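PDB 3LAO: enoyl-CoA hydratase/isomerase from Pseudomonas aeruginosa, which probably hydrates the double bond of an enoyl-CoA, perhaps a steroid one such as 3-oxocholadienoyl-CoA, working as a homotrimer. Local coordinates for residues B[105-110]-B[205-210]; B[20-25]-B[199-204]; B[46-51]-B[94-99]; B[122-127]-B[185-190]. All blocks are in the same frame, centred on the assembly; numbering follows the deposited sequence.

Contact 1 of 4, residues B[105-110]-B[205-210]; sequences SKPLVV and ERIARA
The carbonyl oxygen of Pro107 is held by two groups: the backbone N-H of Ala60 on the adjoining strand and, more weakly, the hydroxyl of Tyr51. This fixes the backbone of the residue, whose ring is turned toward the helix carrying Ile207. Across the contact the packing is purely apolar. Ile207 divides its side chain between two partners. Its CG2 branch, anti to the backbone N (the torsion to CG1 is -71°), lies against the CB-CG side of the Pro107 ring, with CG2 at 3.6 Å from Pro107 CG and 3.8 Å from Pro107 CB. The longer branch runs out nearly straight (chi2 168°) and brings Ile207 CD1 to 3.9 Å from Val109 CG2. Pro107 and Val109 each run alongside Ile207, pointing the opposite way. Here the last turns of helix 196-209 lie against one face of the central sheet of the crotonase fold, at the strand 108-112; Leu108, between the two contact residues, points away from this helix. Beyond the contact Ile207 also packs on Ile129 of the next strand, and helix 212-222 touches the Pro107 ring through Val215 and Leu219. The helix also meets a neighbouring subunit: Arg206 forms a salt bridge with Asp174 of that subunit, and Ile207 packs on its Thr172.

Contact 2 of 4, residues B[20-25]-B[199-204]; sequences GHLFLI and RALEYA
Leu22 drives its two methyls against the helix, and this is the tight end of the contact. With CD1 anti to CA (chi2 -167°), the leucine is extended, and Leu22 CD1 comes within 3.5 Å of Leu201 CD2; the two side chains cross obliquely. The other branch, Leu22 CD2, lies over the turn at Ala204, 4.0 Å from Ala204 CB and 3.6 Å from Ala204 O. Leu24 is looser, its CD1 only reaching 4.4 Å from Leu201 CD2. Toward solvent the helix turns polar: Glu202 points away from the strand, and its OE1 lies 3.1 Å from Arg199 NH1, well out of the guanidinium plane, so charge alone joins the pair. Strand 22-25 and helix segment 199-204 run roughly antiparallel, at 149°, with their axes 10.2 Å apart. Leu201 and Ala204 also rest on Val61 of strand 59-64, while Phe23 and Ile25 face helix 38-53, placing strand 22-27 of the central sheet of the crotonase fold between helix 196-209 on one face and helix 38-53 on the other.

Contact 3 of 4, residues B[46-51]-B[94-99]; sequences LAMGEY and VDPWGV
Apolar packing carries the whole contact between selenomethionine Met48, Gly49 and the loop at Val94 and Pro96. Val94 sits with its CG2 branch on the bare backbone of Gly49, CG2 to Gly49 CA at 3.6 Å, and its CB faces Met48 CB at 3.9 Å. Met48 folds back at its last two torsions (chi2 75°, chi3 82°), which swings CE round to the Pro96 ring, 4.2 Å from Pro96 CB; this end is one of two conformers and so less certain. The hydrogen bonds lie within the loop and set its shape. Asp95 O accepts Gly98 N at 3.0 Å, closing a type I beta turn, while Asp95 OD1 takes Trp97 N at 2.8 Å, a weak bond bent to 130° that makes an Asx turn (Asp95 to Trp97) overlapping the beta turn. Asp95 OD2 is met by Val99 N at 3.1 Å from well above the carboxylate plane, and by Val100 N as well. The turn thus presents Pro96 to helix 38-53, while Trp97 NE1 bonds to Ala119 O at the start of helix 119-125. In crotonase-family enzymes the N terminus of the corresponding helix gives an N-H to the oxyanion hole, consistent with a place for this loop near the active site.

Contact 4 of 4, residues B[122-127]-B[185-190]; sequences ELMLNA and RLLTEV
Met124, a selenomethionine, crosses both Leu186 and Leu187 at about a right angle. Its CG stands anti to the backbone N (chi1 -169°) and the chain runs straight until the last torsion (chi3 68°), which turns CE aside. The bend gives each leucine its own atom: Met124 SE touches Leu187 CD2 at 3.5 Å, and Met124 CE rests at 3.9 Å from Leu186 CB and 3.8 Å from Leu186 O. Leu125 meets Leu186 at a slant instead, one branch against the other, Leu125 CD2 lying 3.6 Å from Leu186 CD2 and 3.8 Å from Leu186 CB. Leu186 is therefore covered by two successive residues of helix 119-125. Residues 185-190 lead from helix 178-183, ended by a Schellman motif with Arg185 at positive phi, into strand 189-191, the outermost strand, within this chain, of the main sheet of the crotonase fold. Helix 156-161 packs on the leucines, Phe157 touching Leu125 and Leu186, and Leu187 also packs on Ala130 and Ala132 of the next strand. Arg185 extends toward the trimer interface instead: NH1 bonds to Ala160 O of a neighbouring subunit, and Arg185 of all three chains come close together.

In the fold
From the N terminus, strand 22-27 opens the longest loop, closed by contact 2 only at helix 196-209. Within that loop, contact 3 ties helix 38-53 to the loop at 94-99 before contact 1 opens at residue 105. Contact 4 then joins helix 119-125 to the approach to strand 189-191; it follows contact 3 in series and nests inside the loops of both contacts 1 and 2. Contact 1 closes last, beyond 204, so contacts 1 and 2 cross. Both fix helix 196-209 to the same sheet, their centres about 7 Å apart, while Tyr203 hydrogen-bonds to Glu189, linking the helix to contact 4's strand, and Pro96 packs on Leu123 between contacts 3 and 4.

Contact 1 of 4, residues B[105-110]-B[205-210]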
loop_
_atom_site.group_PDB
_atom_site.type_symbol
_atom_site.label_atom_id
_atom_site.label_comp_id
_atom_site.label_asym_id
_atom_site.label_seq_id
_atom_site.Cartn_x
_atom_site.Cartn_y
_atom_site.Cartn_z
ATOM N N SER B 105 -11.068 1.147 -18.675
ATOM C CA SER B 105 -10.974 2.534 -18.302
ATOM C C SER B 105 -12.268 2.998 -17.653
ATOM O O SER B 105 -12.434 4.169 -17.416
ATOM C CB SER B 105 -10.669 3.351 -19.556
ATOM O OG SER B 105 -11.698 3.182 -20.495
ATOM N N LYS B 106 -13.194 2.072 -17.424
ATOM C CA LYS B 106 -14.444 2.325 -16.725
ATOM C C LYS B 106 -14.554 1.363 -15.539
ATOM O O LYS B 106 -13.780 0.428 -15.433
ATOM C CB LYS B 106 -15.622 2.136 -17.663
ATOM C CG LYS B 106 -15.637 3.118 -18.789
ATOM C CD LYS B 106 -17.031 3.162 -19.423
ATOM C CE LYS B 106 -17.151 2.281 -20.645
ATOM N NZ LYS B 106 -18.597 2.248 -21.036
ATOM N N PRO B 107 -15.490 1.630 -14.621
ATOM C CA PRO B 107 -15.492 0.932 -13.329
ATOM C C PRO B 107 -15.986 -0.482 -13.391
ATOM O O PRO B 107 -16.833 -0.782 -14.182
ATOM C CB PRO B 107 -16.467 1.771 -12.471
ATOM C CG PRO B 107 -16.408 3.116 -13.090
ATOM C CD PRO B 107 -16.275 2.876 -14.571
ATOM N N LEU B 108 -15.475 -1.344 -12.530
ATOM C CA LEU B 108 -15.982 -2.702 -12.462
ATOM C C LEU B 108 -16.254 -3.074 -11.019
ATOM O O LEU B 108 -15.448 -2.822 -10.137
ATOM C CB LEU B 108 -14.969 -3.658 -13.078
ATOM C CG LEU B 108 -15.230 -5.154 -12.915
ATOM C CD1 LEU B 108 -16.379 -5.532 -13.750
ATOM C CD2 LEU B 108 -14.004 -5.814 -13.432
ATOM N N VAL B 109 -17.418 -3.646 -10.780
ATOM C CA VAL B 109 -17.806 -4.083 -9.468
ATOM C C VAL B 109 -17.971 -5.587 -9.605
ATOM O O VAL B 109 -18.463 -6.066 -10.626
ATOM C CB VAL B 109 -19.159 -3.482 -9.065
ATOM C CG1 VAL B 109 -19.753 -4.249 -7.865
ATOM C CG2 VAL B 109 -19.018 -2.009 -8.769
ATOM N N VAL B 110 -17.553 -6.339 -8.596
ATOM C CA VAL B 110 -17.673 -7.762 -8.695
ATOM C C VAL B 110 -18.350 -8.377 -7.472
ATOM O O VAL B 110 -18.059 -8.000 -6.316
ATOM C CB VAL B 110 -16.299 -8.429 -8.955
ATOM C CG1 VAL B 110 -15.347 -8.272 -7.703
ATOM C CG2 VAL B 110 -16.533 -9.880 -9.285
ATOM N N GLU B 205 -24.922 1.074 -9.026
ATOM C CA GLU B 205 -25.849 2.199 -9.186
ATOM C C GLU B 205 -25.277 3.501 -8.595
ATOM O O GLU B 205 -25.388 4.575 -9.201
ATOM C CB GLU B 205 -27.238 1.881 -8.632
ATOM C CG GLU B 205 -28.197 1.345 -9.728
ATOM C CD GLU B 205 -29.025 0.126 -9.274
ATOM O OE1 GLU B 205 -29.089 -0.159 -8.047
ATOM O OE2 GLU B 205 -29.615 -0.551 -10.150
ATOM N N ARG B 206 -24.614 3.401 -7.451
ATOM C CA ARG B 206 -24.010 4.589 -6.877
ATOM C C ARG B 206 -22.883 5.219 -7.756
ATOM O O ARG B 206 -22.807 6.434 -7.871
ATOM C CB ARG B 206 -23.552 4.319 -5.446
ATOM C CG ARG B 206 -23.542 5.562 -4.579
ATOM C CD ARG B 206 -24.859 5.719 -3.850
ATOM N NE ARG B 206 -24.701 5.821 -2.399
ATOM C CZ ARG B 206 -24.237 4.846 -1.606
ATOM N NH1 ARG B 206 -23.845 3.670 -2.110
ATOM N NH2 ARG B 206 -24.153 5.055 -0.296
ATOM N N ILE B 207 -22.034 4.388 -8.371
ATOM C CA ILE B 207 -20.952 4.838 -9.230
ATOM C C ILE B 207 -21.575 5.381 -10.510
ATOM O O ILE B 207 -21.089 6.345 -11.113
ATOM C CB ILE B 207 -19.997 3.650 -9.592
ATOM C CG1 ILE B 207 -19.159 3.207 -8.384
ATOM C CG2 ILE B 207 -19.111 3.941 -10.814
ATOM C CD1 ILE B 207 -18.408 1.831 -8.631
ATOM N N ALA B 208 -22.659 4.754 -10.950
ATOM C CA ALA B 208 -23.334 5.251 -12.147
ATOM C C ALA B 208 -24.034 6.625 -11.985
ATOM O O ALA B 208 -24.394 7.226 -12.977
ATOM C CB ALA B 208 -24.329 4.193 -12.726
ATOM N N ARG B 209 -24.229 7.110 -10.761
ATOM C CA ARG B 209 -24.801 8.436 -10.612
ATOM C C ARG B 209 -23.728 9.516 -10.662
ATOM O O ARG B 209 -24.026 10.688 -10.927
ATOM C CB ARG B 209 -25.721 8.563 -9.389
ATOM C CG ARG B 209 -27.185 8.200 -9.728
ATOM C CD ARG B 209 -28.206 9.176 -9.110
ATOM N NE ARG B 209 -28.020 10.551 -9.566
ATOM C CZ ARG B 209 -27.711 11.571 -8.770
ATOM N NH1 ARG B 209 -27.557 11.375 -7.467
ATOM N NH2 ARG B 209 -27.564 12.789 -9.274
ATOM N N ALA B 210 -22.479 9.111 -10.452
ATOM C CA ALA B 210 -21.364 10.044 -10.591
ATOM C C ALA B 210 -21.245 10.561 -12.049
ATOM O O ALA B 210 -21.757 9.960 -12.977
ATOM C CB ALA B 210 -20.071 9.373 -10.141
#

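Contact 2 of 4, residues B[20-25]-B[199-204]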
loop_
_atom_site.group_PDB
_atom_site.type_symbol
_atom_site.label_atom_id
_atom_site.label_comp_id
_atom_site.label_asym_id
_atom_site.label_seq_id
_atom_site.Cartn_x
_atom_site.Cartn_y
_atom_site.Cartn_z
ATOM N N GLY B 20 -30.235 -0.239 -17.649
ATOM C CA GLY B 20 -29.967 1.180 -17.551
ATOM C C GLY B 20 -28.514 1.477 -17.847
ATOM O O GLY B 20 -27.995 1.048 -18.888
ATOM N N HIS B 21 -27.842 2.185 -16.936
ATOM C CA HIS B 21 -26.426 2.469 -17.127
ATOM C C HIS B 21 -25.523 1.311 -16.646
ATOM O O HIS B 21 -24.284 1.429 -16.654
ATOM C CB HIS B 21 -26.035 3.810 -16.435
ATOM C CG HIS B 21 -26.681 5.006 -17.053
ATOM N ND1 HIS B 21 -27.371 5.950 -16.317
ATOM C CD2 HIS B 21 -26.788 5.392 -18.350
ATOM C CE1 HIS B 21 -27.858 6.871 -17.134
ATOM N NE2 HIS B 21 -27.517 6.556 -18.373
ATOM N N LEU B 22 -26.121 0.208 -16.195
ATOM C CA LEU B 22 -25.309 -0.917 -15.711
ATOM C C LEU B 22 -25.119 -1.999 -16.788
ATOM O O LEU B 22 -26.045 -2.307 -17.567
ATOM C CB LEU B 22 -25.929 -1.547 -14.467
ATOM C CG LEU B 22 -26.214 -0.617 -13.293
ATOM C CD1 LEU B 22 -26.514 -1.434 -12.099
ATOM C CD2 LEU B 22 -25.017 0.328 -13.037
ATOM N N PHE B 23 -23.915 -2.561 -16.834
ATOM C CA PHE B 23 -23.595 -3.589 -17.816
ATOM C C PHE B 23 -23.323 -4.879 -17.019
ATOM O O PHE B 23 -22.314 -4.982 -16.285
ATOM C CB PHE B 23 -22.407 -3.160 -18.714
ATOM C CG PHE B 23 -22.180 -4.065 -19.895
ATOM C CD1 PHE B 23 -21.341 -5.146 -19.809
ATOM C CD2 PHE B 23 -22.849 -3.859 -21.076
ATOM C CE1 PHE B 23 -21.180 -6.005 -20.877
ATOM C CE2 PHE B 23 -22.677 -4.705 -22.140
ATOM C CZ PHE B 23 -21.841 -5.786 -22.025
ATOM N N LEU B 24 -24.242 -5.838 -17.108
ATOM C CA LEU B 24 -24.100 -7.063 -16.293
ATOM C C LEU B 24 -23.466 -8.232 -17.045
ATOM O O LEU B 24 -23.939 -8.624 -18.093
ATOM C CB LEU B 24 -25.443 -7.497 -15.693
ATOM C CG LEU B 24 -26.021 -6.666 -14.541
ATOM C CD1 LEU B 24 -25.957 -5.218 -14.780
ATOM C CD2 LEU B 24 -27.462 -7.046 -14.332
ATOM N N ILE B 25 -22.413 -8.793 -16.477
ATOM C CA ILE B 25 -21.684 -9.906 -17.084
ATOM C C ILE B 25 -21.690 -11.083 -16.101
ATOM O O ILE B 25 -21.221 -10.964 -14.958
ATOM C CB ILE B 25 -20.237 -9.504 -17.427
ATOM C CG1 ILE B 25 -20.221 -8.242 -18.302
ATOM C CG2 ILE B 25 -19.483 -10.611 -18.118
ATOM C CD1 ILE B 25 -18.804 -7.733 -18.637
ATOM N N ARG B 199 -26.231 -6.393 -3.531
ATOM C CA ARG B 199 -25.357 -5.422 -2.898
ATOM C C ARG B 199 -24.371 -4.834 -3.897
ATOM O O ARG B 199 -24.211 -3.622 -3.975
ATOM C CB ARG B 199 -24.614 -6.074 -1.756
ATOM C CG ARG B 199 -23.930 -5.071 -0.899
ATOM C CD ARG B 199 -24.926 -4.008 -0.434
ATOM N NE ARG B 199 -24.204 -2.862 0.078
ATOM C CZ ARG B 199 -24.747 -1.899 0.810
ATOM N NH1 ARG B 199 -26.039 -1.961 1.137
ATOM N NH2 ARG B 199 -23.992 -0.877 1.227
ATOM N N ALA B 200 -23.730 -5.696 -4.678
ATOM C CA ALA B 200 -22.891 -5.235 -5.773
ATOM C C ALA B 200 -23.626 -4.245 -6.688
ATOM O O ALA B 200 -23.081 -3.206 -7.070
ATOM C CB ALA B 200 -22.324 -6.439 -6.588
ATOM N N LEU B 201 -24.871 -4.564 -7.018
ATOM C CA LEU B 201 -25.734 -3.664 -7.797
ATOM C C LEU B 201 -25.925 -2.278 -7.150
ATOM O O LEU B 201 -25.757 -1.266 -7.808
ATOM C CB LEU B 201 -27.090 -4.327 -8.102
ATOM C CG LEU B 201 -27.013 -5.320 -9.251
ATOM C CD1 LEU B 201 -28.302 -6.109 -9.516
ATOM C CD2 LEU B 201 -26.580 -4.555 -10.481
ATOM N N GLU B 202 -26.256 -2.226 -5.865
ATOM C CA GLU B 202 -26.383 -0.941 -5.209
ATOM C C GLU B 202 -25.094 -0.078 -5.358
ATOM O O GLU B 202 -25.174 1.126 -5.617
ATOM C CB GLU B 202 -26.702 -1.139 -3.732
ATOM C CG GLU B 202 -27.682 -2.236 -3.451
ATOM C CD GLU B 202 -28.173 -2.230 -2.004
ATOM O OE1 GLU B 202 -27.853 -1.272 -1.271
ATOM O OE2 GLU B 202 -28.881 -3.182 -1.602
ATOM N N TYR B 203 -23.920 -0.691 -5.179
ATOM C CA TYR B 203 -22.650 0.018 -5.341
ATOM C C TYR B 203 -22.471 0.535 -6.746
ATOM O O TYR B 203 -21.923 1.610 -6.941
ATOM C CB TYR B 203 -21.431 -0.876 -5.019
ATOM C CG TYR B 203 -21.104 -0.980 -3.549
ATOM C CD1 TYR B 203 -20.459 0.074 -2.878
ATOM C CD2 TYR B 203 -21.431 -2.131 -2.812
ATOM C CE1 TYR B 203 -20.153 -0.013 -1.509
ATOM C CE2 TYR B 203 -21.109 -2.236 -1.428
ATOM C CZ TYR B 203 -20.482 -1.166 -0.794
ATOM O OH TYR B 203 -20.177 -1.245 0.542
ATOM N N ALA B 204 -22.890 -0.268 -7.718
ATOM C CA ALA B 204 -22.725 0.053 -9.124
ATOM C C ALA B 204 -23.689 1.146 -9.519
ATOM O O ALA B 204 -23.332 2.031 -10.284
ATOM C CB ALA B 204 -22.962 -1.175 -9.992
#

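Contact 3 of 4, residues B[46-51]-B[94-99]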
loop_
_atom_site.group_PDB
_atom_site.type_symbol
_atom_site.label_atom_id
_atom_site.label_comp_id
_atom_site.label_asym_id
_atom_site.label_seq_id
_atom_site.Cartn_x
_atom_site.Cartn_y
_atom_site.Cartn_z
ATOM N N LEU B 46 -14.343 -10.509 -24.428
ATOM C CA LEU B 46 -15.240 -9.842 -25.398
ATOM C C LEU B 46 -16.368 -9.040 -24.757
ATOM O O LEU B 46 -16.707 -7.965 -25.231
ATOM C CB LEU B 46 -15.818 -10.822 -26.416
ATOM C CG LEU B 46 -14.842 -11.255 -27.511
ATOM C CD1 LEU B 46 -15.495 -12.270 -28.447
ATOM C CD2 LEU B 46 -14.296 -10.079 -28.317
ATOM N N ALA B 47 -16.965 -9.597 -23.706
ATOM C CA ALA B 47 -17.940 -8.897 -22.884
ATOM C C ALA B 47 -17.337 -7.615 -22.260
ATOM O O ALA B 47 -17.997 -6.578 -22.233
ATOM C CB ALA B 47 -18.468 -9.816 -21.790
HETATM N N MSE B 48 -16.103 -7.678 -21.766
HETATM C CA MSE B 48 -15.480 -6.452 -21.258
HETATM C C MSE B 48 -15.216 -5.433 -22.368
HETATM O O MSE B 48 -15.498 -4.260 -22.202
HETATM C CB MSE B 48 -14.198 -6.732 -20.491
HETATM C CG MSE B 48 -14.116 -5.874 -19.249
HETATM SE SE MSE B 48 -15.310 -6.543 -17.857
HETATM C CE MSE B 48 -14.169 -7.954 -17.116
ATOM N N GLY B 49 -14.682 -5.893 -23.496
ATOM C CA GLY B 49 -14.459 -5.018 -24.637
ATOM C C GLY B 49 -15.750 -4.307 -25.027
ATOM O O GLY B 49 -15.772 -3.117 -25.318
ATOM N N GLU B 50 -16.849 -5.033 -25.005
ATOM C CA GLU B 50 -18.103 -4.438 -25.399
ATOM C C GLU B 50 -18.622 -3.399 -24.362
ATOM O O GLU B 50 -19.198 -2.362 -24.742
ATOM C CB GLU B 50 -19.133 -5.535 -25.727
ATOM C CG GLU B 50 -20.591 -5.167 -25.369
ATOM C CD GLU B 50 -21.619 -6.324 -25.599
ATOM O OE1 GLU B 50 -21.248 -7.536 -25.438
ATOM O OE2 GLU B 50 -22.799 -5.990 -25.935
ATOM N N TYR B 51 -18.427 -3.680 -23.075
ATOM C CA TYR B 51 -18.657 -2.694 -22.016
ATOM C C TYR B 51 -17.828 -1.425 -22.282
ATOM O O TYR B 51 -18.356 -0.328 -22.266
ATOM C CB TYR B 51 -18.294 -3.269 -20.638
ATOM C CG TYR B 51 -18.190 -2.238 -19.486
ATOM C CD1 TYR B 51 -19.261 -1.433 -19.158
ATOM C CD2 TYR B 51 -17.030 -2.145 -18.701
ATOM C CE1 TYR B 51 -19.181 -0.500 -18.119
ATOM C CE2 TYR B 51 -16.936 -1.241 -17.660
ATOM C CZ TYR B 51 -18.021 -0.416 -17.375
ATOM O OH TYR B 51 -17.954 0.478 -16.350
ATOM N N VAL B 94 -10.894 -7.105 -23.875
ATOM C CA VAL B 94 -10.067 -6.504 -22.811
ATOM C C VAL B 94 -9.775 -7.605 -21.786
ATOM O O VAL B 94 -10.674 -8.359 -21.422
ATOM C CB VAL B 94 -10.876 -5.399 -22.101
ATOM C CG1 VAL B 94 -10.118 -4.823 -20.920
ATOM C CG2 VAL B 94 -11.294 -4.316 -23.103
ATOM N N ASP B 95 -8.527 -7.735 -21.358
ATOM C CA ASP B 95 -8.122 -8.733 -20.376
ATOM C C ASP B 95 -8.828 -8.502 -19.025
ATOM O O ASP B 95 -8.643 -7.469 -18.391
ATOM C CB ASP B 95 -6.610 -8.669 -20.205
ATOM C CG ASP B 95 -6.082 -9.711 -19.241
ATOM O OD1 ASP B 95 -6.904 -10.457 -18.689
ATOM O OD2 ASP B 95 -4.852 -9.790 -19.040
ATOM N N PRO B 96 -9.692 -9.448 -18.621
ATOM C CA PRO B 96 -10.352 -9.415 -17.320
ATOM C C PRO B 96 -9.352 -9.299 -16.187
ATOM O O PRO B 96 -9.603 -8.590 -15.230
ATOM C CB PRO B 96 -11.041 -10.785 -17.253
ATOM C CG PRO B 96 -11.381 -11.043 -18.698
ATOM C CD PRO B 96 -10.175 -10.573 -19.446
ATOM N N TRP B 97 -8.245 -10.017 -16.292
ATOM C CA TRP B 97 -7.198 -9.951 -15.310
ATOM C C TRP B 97 -6.378 -8.666 -15.292
ATOM O O TRP B 97 -5.514 -8.497 -14.446
ATOM C CB TRP B 97 -6.331 -11.185 -15.441
ATOM C CG TRP B 97 -7.090 -12.325 -14.798
ATOM C CD1 TRP B 97 -7.033 -12.701 -13.503
ATOM C CD2 TRP B 97 -8.084 -13.146 -15.411
ATOM N NE1 TRP B 97 -7.898 -13.730 -13.265
ATOM C CE2 TRP B 97 -8.561 -14.024 -14.425
ATOM C CE3 TRP B 97 -8.614 -13.227 -16.700
ATOM C CZ2 TRP B 97 -9.536 -14.987 -14.684
ATOM C CZ3 TRP B 97 -9.591 -14.165 -16.956
ATOM C CH2 TRP B 97 -10.043 -15.036 -15.955
ATOM N N GLY B 98 -6.677 -7.765 -16.208
ATOM C CA GLY B 98 -5.957 -6.508 -16.353
ATOM C C GLY B 98 -4.442 -6.581 -16.472
ATOM O O GLY B 98 -3.739 -5.685 -16.005
ATOM N N VAL B 99 -3.919 -7.625 -17.098
ATOM C CA VAL B 99 -2.471 -7.765 -17.178
ATOM C C VAL B 99 -1.953 -7.375 -18.554
ATOM O O VAL B 99 -0.890 -6.780 -18.684
ATOM C CB VAL B 99 -2.043 -9.187 -16.765
ATOM C CG1 VAL B 99 -0.628 -9.484 -17.186
ATOM C CG2 VAL B 99 -2.191 -9.355 -15.253
#

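Contact 4 of 4, residues B[122-127]-B[185-190]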
loop_
_atom_site.group_PDB
_atom_site.type_symbol
_atom_site.label_atom_id
_atom_site.label_comp_id
_atom_site.label_asym_id
_atom_site.label_seq_id
_atom_site.Cartn_x
_atom_site.Cartn_y
_atom_site.Cartn_z
ATOM N N GLU B 122 -7.603 -13.270 -8.338
ATOM C CA GLU B 122 -6.951 -12.241 -9.139
ATOM C C GLU B 122 -7.988 -11.488 -9.941
ATOM O O GLU B 122 -7.865 -10.295 -10.180
ATOM C CB GLU B 122 -5.903 -12.852 -10.069
ATOM C CG GLU B 122 -4.494 -12.198 -9.922
ATOM C CD GLU B 122 -4.338 -10.887 -10.767
ATOM O OE1 GLU B 122 -4.623 -9.781 -10.237
ATOM O OE2 GLU B 122 -3.918 -10.961 -11.954
ATOM N N LEU B 123 -9.042 -12.190 -10.323
ATOM C CA LEU B 123 -10.075 -11.583 -11.123
ATOM C C LEU B 123 -10.778 -10.578 -10.226
ATOM O O LEU B 123 -11.065 -9.454 -10.626
ATOM C CB LEU B 123 -11.032 -12.661 -11.586
ATOM C CG LEU B 123 -12.082 -12.331 -12.625
ATOM C CD1 LEU B 123 -11.420 -11.702 -13.847
ATOM C CD2 LEU B 123 -12.810 -13.623 -12.977
HETATM N N MSE B 124 -10.998 -10.984 -8.985
HETATM C CA MSE B 124 -11.637 -10.126 -8.017
HETATM C C MSE B 124 -10.828 -8.874 -7.668
HETATM O O MSE B 124 -11.394 -7.807 -7.442
HETATM C CB MSE B 124 -11.896 -10.926 -6.760
HETATM C CG MSE B 124 -12.777 -10.233 -5.800
HETATM SE SE MSE B 124 -12.896 -11.283 -4.190
HETATM C CE MSE B 124 -11.078 -11.083 -3.533
ATOM N N LEU B 125 -9.505 -8.989 -7.624
ATOM C CA LEU B 125 -8.671 -7.848 -7.219
ATOM C C LEU B 125 -8.451 -6.855 -8.356
ATOM O O LEU B 125 -7.832 -5.832 -8.166
ATOM C CB LEU B 125 -7.309 -8.307 -6.724
ATOM C CG LEU B 125 -7.300 -9.217 -5.503
ATOM C CD1 LEU B 125 -5.905 -9.834 -5.305
ATOM C CD2 LEU B 125 -7.756 -8.404 -4.298
ATOM N N ASN B 126 -8.926 -7.189 -9.542
ATOM C CA ASN B 126 -8.827 -6.304 -10.657
ATOM C C ASN B 126 -10.049 -5.388 -10.716
ATOM O O ASN B 126 -10.179 -4.545 -11.585
ATOM C CB ASN B 126 -8.731 -7.121 -11.932
ATOM C CG ASN B 126 -8.363 -6.275 -13.129
ATOM O OD1 ASN B 126 -7.273 -5.691 -13.169
ATOM N ND2 ASN B 126 -9.274 -6.177 -14.102
ATOM N N ALA B 127 -10.957 -5.559 -9.786
ATOM C CA ALA B 127 -12.169 -4.760 -9.765
ATOM C C ALA B 127 -12.042 -3.570 -8.787
ATOM O O ALA B 127 -11.095 -3.479 -8.020
ATOM C CB ALA B 127 -13.326 -5.632 -9.371
ATOM N N ARG B 185 -8.392 -6.543 3.264
ATOM C CA ARG B 185 -8.770 -5.493 2.300
ATOM C C ARG B 185 -8.858 -5.961 0.845
ATOM O O ARG B 185 -8.564 -5.205 -0.085
ATOM C CB ARG B 185 -7.801 -4.308 2.406
ATOM C CG ARG B 185 -7.991 -3.564 3.713
ATOM C CD ARG B 185 -6.910 -2.500 3.921
ATOM N NE ARG B 185 -5.869 -2.506 2.889
ATOM C CZ ARG B 185 -4.930 -1.558 2.775
ATOM N NH1 ARG B 185 -4.913 -0.527 3.638
ATOM N NH2 ARG B 185 -4.004 -1.627 1.801
ATOM N N LEU B 186 -9.241 -7.210 0.641
ATOM C CA LEU B 186 -9.476 -7.699 -0.709
ATOM C C LEU B 186 -10.946 -7.488 -1.102
ATOM O O LEU B 186 -11.293 -7.474 -2.267
ATOM C CB LEU B 186 -9.066 -9.164 -0.838
ATOM C CG LEU B 186 -7.709 -9.605 -0.267
ATOM C CD1 LEU B 186 -7.607 -11.104 -0.314
ATOM C CD2 LEU B 186 -6.537 -9.016 -0.990
ATOM N N LEU B 187 -11.808 -7.309 -0.116
ATOM C CA LEU B 187 -13.235 -7.184 -0.378
ATOM C C LEU B 187 -13.604 -5.841 0.094
ATOM O O LEU B 187 -12.912 -5.288 0.939
ATOM C CB LEU B 187 -14.025 -8.153 0.501
ATOM C CG LEU B 187 -13.696 -9.545 0.019
ATOM C CD1 LEU B 187 -14.411 -10.612 0.831
ATOM C CD2 LEU B 187 -14.135 -9.567 -1.416
ATOM N N THR B 188 -14.712 -5.326 -0.413
ATOM C CA THR B 188 -15.215 -4.064 0.051
ATOM C C THR B 188 -16.147 -4.386 1.177
ATOM O O THR B 188 -16.205 -3.671 2.173
ATOM C CB THR B 188 -16.009 -3.352 -1.072
ATOM O OG1 THR B 188 -15.304 -3.451 -2.320
ATOM C CG2 THR B 188 -16.271 -1.888 -0.731
ATOM N N GLU B 189 -16.885 -5.482 1.019
ATOM C CA GLU B 189 -17.926 -5.821 1.980
ATOM C C GLU B 189 -18.251 -7.321 2.012
ATOM O O GLU B 189 -18.221 -8.000 0.983
ATOM C CB GLU B 189 -19.201 -5.033 1.672
ATOM C CG GLU B 189 -20.194 -5.016 2.832
ATOM C CD GLU B 189 -21.417 -4.133 2.546
ATOM O OE1 GLU B 189 -21.256 -3.093 1.877
ATOM O OE2 GLU B 189 -22.537 -4.482 2.982
ATOM N N VAL B 190 -18.588 -7.827 3.199
ATOM C CA VAL B 190 -19.075 -9.189 3.314
ATOM C C VAL B 190 -20.540 -9.195 3.669
ATOM O O VAL B 190 -20.951 -8.463 4.575
ATOM C CB VAL B 190 -18.335 -9.938 4.375
ATOM C CG1 VAL B 190 -19.041 -11.223 4.593
ATOM C CG2 VAL B 190 -16.897 -10.192 3.921
#